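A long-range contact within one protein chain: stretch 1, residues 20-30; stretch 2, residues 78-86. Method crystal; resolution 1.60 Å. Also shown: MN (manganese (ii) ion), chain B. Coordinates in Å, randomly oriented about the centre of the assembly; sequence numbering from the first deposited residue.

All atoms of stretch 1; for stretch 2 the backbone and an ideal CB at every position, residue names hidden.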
# COMPACT_ATOMS: atom_id res chain seq x y z
N ILE A 20 18.70 -0.24 -3.22
CA ILE A 20 18.60 -1.53 -3.89
C ILE A 20 17.33 -2.30 -3.57
O ILE A 20 16.66 -2.79 -4.49
CB ILE A 20 19.88 -2.38 -3.67
CG1 ILE A 20 21.07 -1.68 -4.31
CG2 ILE A 20 19.72 -3.80 -4.23
CD1 ILE A 20 20.88 -1.29 -5.80
N TYR A 21 16.95 -2.39 -2.30
CA TYR A 21 15.75 -3.18 -1.99
C TYR A 21 14.52 -2.67 -2.73
O TYR A 21 13.69 -3.47 -3.16
CB TYR A 21 15.47 -3.26 -0.49
CG TYR A 21 14.82 -2.04 0.11
CD1 TYR A 21 13.43 -1.81 0.01
CD2 TYR A 21 15.59 -1.12 0.82
CE1 TYR A 21 12.83 -0.68 0.57
CE2 TYR A 21 15.00 0.00 1.40
CZ TYR A 21 13.62 0.21 1.28
OH TYR A 21 13.07 1.33 1.88
N ALA A 22 14.44 -1.36 -2.91
CA ALA A 22 13.27 -0.77 -3.57
C ALA A 22 13.30 -1.00 -5.07
O ALA A 22 12.25 -1.12 -5.70
CB ALA A 22 13.17 0.71 -3.24
N ARG A 23 14.50 -1.09 -5.65
CA ARG A 23 14.60 -1.51 -7.06
C ARG A 23 14.02 -2.91 -7.18
O ARG A 23 13.26 -3.19 -8.12
CB ARG A 23 16.06 -1.48 -7.55
CG ARG A 23 16.19 -1.65 -9.07
CD ARG A 23 17.62 -1.44 -9.58
NE ARG A 23 18.65 -2.18 -8.85
CZ ARG A 23 18.86 -3.49 -8.94
NH1 ARG A 23 18.10 -4.25 -9.73
NH2 ARG A 23 19.83 -4.06 -8.24
N LYS A 24 14.36 -3.77 -6.24
CA LYS A 24 13.95 -5.18 -6.31
C LYS A 24 12.46 -5.36 -6.09
O LYS A 24 11.80 -6.11 -6.82
CB LYS A 24 14.78 -6.03 -5.35
CG LYS A 24 16.23 -6.13 -5.77
CD LYS A 24 16.99 -7.01 -4.81
CE LYS A 24 18.35 -7.39 -5.35
NZ LYS A 24 18.87 -8.45 -4.47
N THR A 25 11.90 -4.69 -5.08
CA THR A 25 10.46 -4.78 -4.87
C THR A 25 9.71 -4.22 -6.08
O THR A 25 8.73 -4.82 -6.52
CB THR A 25 10.00 -4.06 -3.60
OG1 THR A 25 10.31 -2.67 -3.72
CG2 THR A 25 10.71 -4.64 -2.37
N LYS A 26 10.16 -3.08 -6.61
CA LYS A 26 9.56 -2.54 -7.84
C LYS A 26 9.52 -3.61 -8.95
O LYS A 26 8.49 -3.82 -9.59
CB LYS A 26 10.35 -1.33 -8.33
CG LYS A 26 9.75 -0.73 -9.60
CD LYS A 26 10.76 0.13 -10.33
CE LYS A 26 10.16 0.69 -11.61
NZ LYS A 26 11.12 1.57 -12.37
N GLU A 27 10.67 -4.25 -9.19
CA GLU A 27 10.76 -5.29 -10.22
C GLU A 27 9.73 -6.39 -10.03
O GLU A 27 9.07 -6.82 -10.99
CB GLU A 27 12.16 -5.89 -10.26
CG GLU A 27 13.15 -4.97 -10.97
CD GLU A 27 14.60 -5.35 -10.76
OE1 GLU A 27 14.87 -6.41 -10.15
OE2 GLU A 27 15.47 -4.57 -11.22
N LEU A 28 9.59 -6.86 -8.79
CA LEU A 28 8.65 -7.96 -8.49
C LEU A 28 7.19 -7.52 -8.64
O LEU A 28 6.36 -8.26 -9.17
CB LEU A 28 8.92 -8.51 -7.09
CG LEU A 28 10.29 -9.15 -6.89
CD1 LEU A 28 10.36 -9.74 -5.47
CD2 LEU A 28 10.51 -10.23 -7.94
N VAL A 29 6.88 -6.31 -8.22
CA VAL A 29 5.52 -5.78 -8.42
C VAL A 29 5.21 -5.59 -9.90
O VAL A 29 4.13 -5.98 -10.38
CB VAL A 29 5.25 -4.53 -7.57
CG1 VAL A 29 3.82 -4.00 -7.79
CG2 VAL A 29 5.45 -4.83 -6.09
N GLU A 30 6.15 -5.01 -10.65
CA GLU A 30 5.95 -4.81 -12.08
C GLU A 30 5.71 -6.17 -12.78
O GLU A 30 4.79 -6.32 -13.62
CB GLU A 30 7.14 -4.07 -12.70
CG GLU A 30 6.88 -3.62 -14.15
CD GLU A 30 7.71 -2.42 -14.60
OE1 GLU A 30 8.71 -2.06 -13.94
OE2 GLU A 30 7.33 -1.81 -15.64
N UNK A 78 -2.30 0.69 -3.30
CA UNK A 78 -1.02 1.25 -2.88
C UNK A 78 -0.19 0.17 -2.18
O UNK A 78 -0.72 -0.49 -1.28
CB UNK A 78 -1.23 2.45 -1.96
N UNK A 79 1.07 0.01 -2.58
CA UNK A 79 2.04 -0.82 -1.85
C UNK A 79 3.25 0.02 -1.48
O UNK A 79 3.85 0.67 -2.36
CB UNK A 79 2.47 -2.03 -2.68
N UNK A 80 3.64 -0.00 -0.20
CA UNK A 80 4.91 0.63 0.21
C UNK A 80 6.04 0.04 -0.62
O UNK A 80 5.96 -1.11 -1.06
CB UNK A 80 5.18 0.43 1.70
N UNK A 81 7.11 0.80 -0.82
CA UNK A 81 8.27 0.25 -1.52
C UNK A 81 8.99 -0.84 -0.72
O UNK A 81 9.89 -1.52 -1.26
CB UNK A 81 9.25 1.38 -1.85
N UNK A 82 8.58 -1.04 0.53
CA UNK A 82 9.13 -2.13 1.34
C UNK A 82 8.17 -3.35 1.36
O UNK A 82 8.29 -4.25 2.19
CB UNK A 82 9.39 -1.64 2.76
N UNK A 83 7.24 -3.38 0.40
CA UNK A 83 6.36 -4.54 0.23
C UNK A 83 6.74 -5.25 -1.08
O UNK A 83 7.04 -4.59 -2.07
CB UNK A 83 4.89 -4.12 0.22
N UNK A 84 6.74 -6.58 -1.09
CA UNK A 84 6.98 -7.26 -2.36
C UNK A 84 5.99 -8.39 -2.59
O UNK A 84 5.22 -8.74 -1.71
CB UNK A 84 8.41 -7.80 -2.41
N UNK A 85 6.01 -8.92 -3.81
CA UNK A 85 5.16 -10.04 -4.15
C UNK A 85 5.93 -11.32 -3.85
O UNK A 85 7.03 -11.53 -4.36
CB UNK A 85 4.72 -9.98 -5.61
N UNK A 86 5.35 -12.17 -3.01
CA UNK A 86 5.92 -13.49 -2.70
C UNK A 86 6.06 -14.33 -3.99
O UNK A 86 5.04 -14.68 -4.60
CB UNK A 86 5.05 -14.22 -1.68
MN MN B . 6.11 -0.11 5.06

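Position 78 has extended backbone angles (-83/131), and nothing of stretch 1 lies within 5.5 Å of its ideal CB, so the helix imposes no choice. It is Trp78, whose NE1 donates to OD1 of the residue at 80 over 2.8 Å.

At position 79, also extended (-124/128), CA-to-CB points toward the helix, and the ideal CB lies 5.3 Å from Val29 CG2. That gap admits some further carbon atoms, and the methyl opposite them offers no polar partner; leucine, isoleucine or methionine would suit. It is Leu79, with chi1 m and chi2 t, and its CD1 packs 3.9 Å from Val29 CG2.

The bond at position 80 points sideways, and again no stretch 1 atom comes within 5.5 Å. The visible clue is the manganese ion, on the same side as the CB, which favours a short acidic side chain. Asp80 binds it through OD2 at 2.1 Å. Its backbone O also accepts from the N of residue 83 at 3.0 Å, closing a type I turn.

Position 81 occupies that turn (-68/-7). Its backbone O is the chief polar link to the helix: Thr25 OG1 donates to the backbone O of position 81 over 2.7 Å, whatever the side chain. The ideal CB points sideways, 4.2 Å from Ala22 CB and 4.8 Å from Tyr21 CE1, so the near side suits a small residue such as alanine, serine or threonine. It is Ser81. Its chi1 is p, and OG lies 4.4 Å from Tyr21 OH, too far for a direct bond; one water spans them, 2.8 Å from Ser81 OG and 2.6 Å from Tyr21 OH.

Position 82 (-99/17) completes the central pair of the turn. Its ideal CB is 4.2 Å from Tyr21 CE1, and the metal lies within reach of a short side chain. Aspartate or asparagine would fit both features. Asp82 binds the ion through OD2 at 2.1 Å, while the same water donates to Asp82 OD1 over 2.6 Å, tying the metal ligand to the tyrosine.

From position 83 the chain is strand, running 40° from the helix direction. Here CA-to-CB points away, so stretch 1 sets little limit on the side chain. It is Val83; its backbone O approaches Thr25 CB to 3.4 Å.

At position 84 the bond points toward the helix, with the ideal CB 3.9 Å from Thr25 CG2 and 4.1 Å from Leu28 CD1. Two methyls so close favour an apolar start, but a longer side chain could turn past them. Tyr84 does so: chi1 is p, CB touches both methyls, and the end of the side chain leads away.

Position 85 also points toward the helix, its ideal CB 4.3 Å from Leu28 O and 5.2 Å from Val29 CG2, a methyl a short branch could reach. Valine or isoleucine would suit, though neither is forced. Val85 places CG2 4.2 Å from Val29 CG2, while its backbone O meets Leu28 CD1 at 3.9 Å.

Position 86 points away and could take many residues; it is Asn86.

Stretch 2 (78-86) WLDSDVYVN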
# COMPACT_ATOMS: atom_id res chain seq x y z
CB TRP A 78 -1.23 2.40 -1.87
CG TRP A 78 0.07 2.76 -1.23
CD1 TRP A 78 0.56 2.33 -0.03
CD2 TRP A 78 1.12 3.55 -1.83
NE1 TRP A 78 1.84 2.82 0.17
CE2 TRP A 78 2.19 3.57 -0.91
CE3 TRP A 78 1.24 4.25 -3.04
CZ2 TRP A 78 3.39 4.26 -1.18
CZ3 TRP A 78 2.43 4.94 -3.30
CH2 TRP A 78 3.49 4.93 -2.38
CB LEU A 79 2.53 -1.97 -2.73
CG LEU A 79 1.49 -2.93 -3.28
CD1 LEU A 79 2.18 -4.00 -4.13
CD2 LEU A 79 0.60 -3.55 -2.21
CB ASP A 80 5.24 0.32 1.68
CG ASP A 80 4.44 1.14 2.67
OD1 ASP A 80 3.60 1.97 2.24
OD2 ASP A 80 4.66 0.95 3.89
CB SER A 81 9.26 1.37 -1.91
OG SER A 81 9.63 2.11 -0.75
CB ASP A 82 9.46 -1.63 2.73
CG ASP A 82 8.41 -0.69 3.29
OD1 ASP A 82 8.57 0.55 3.17
OD2 ASP A 82 7.41 -1.17 3.84
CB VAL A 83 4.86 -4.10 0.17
CG1 VAL A 83 3.98 -5.26 -0.23
CG2 VAL A 83 4.40 -3.54 1.53
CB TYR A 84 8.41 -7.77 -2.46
CG TYR A 84 8.76 -8.84 -1.44
CD1 TYR A 84 8.66 -10.19 -1.75
CD2 TYR A 84 9.23 -8.48 -0.18
CE1 TYR A 84 8.98 -11.16 -0.82
CE2 TYR A 84 9.57 -9.45 0.77
CZ TYR A 84 9.44 -10.79 0.45
OH TYR A 84 9.78 -11.75 1.37
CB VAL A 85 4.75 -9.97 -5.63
CG1 VAL A 85 4.02 -11.22 -6.03
CG2 VAL A 85 3.87 -8.73 -5.90
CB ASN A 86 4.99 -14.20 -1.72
CG ASN A 86 5.44 -15.62 -1.39
OD1 ASN A 86 6.54 -16.04 -1.74
ND2 ASN A 86 4.56 -16.37 -0.74
O HOH W 1 10.52 1.67 1.83
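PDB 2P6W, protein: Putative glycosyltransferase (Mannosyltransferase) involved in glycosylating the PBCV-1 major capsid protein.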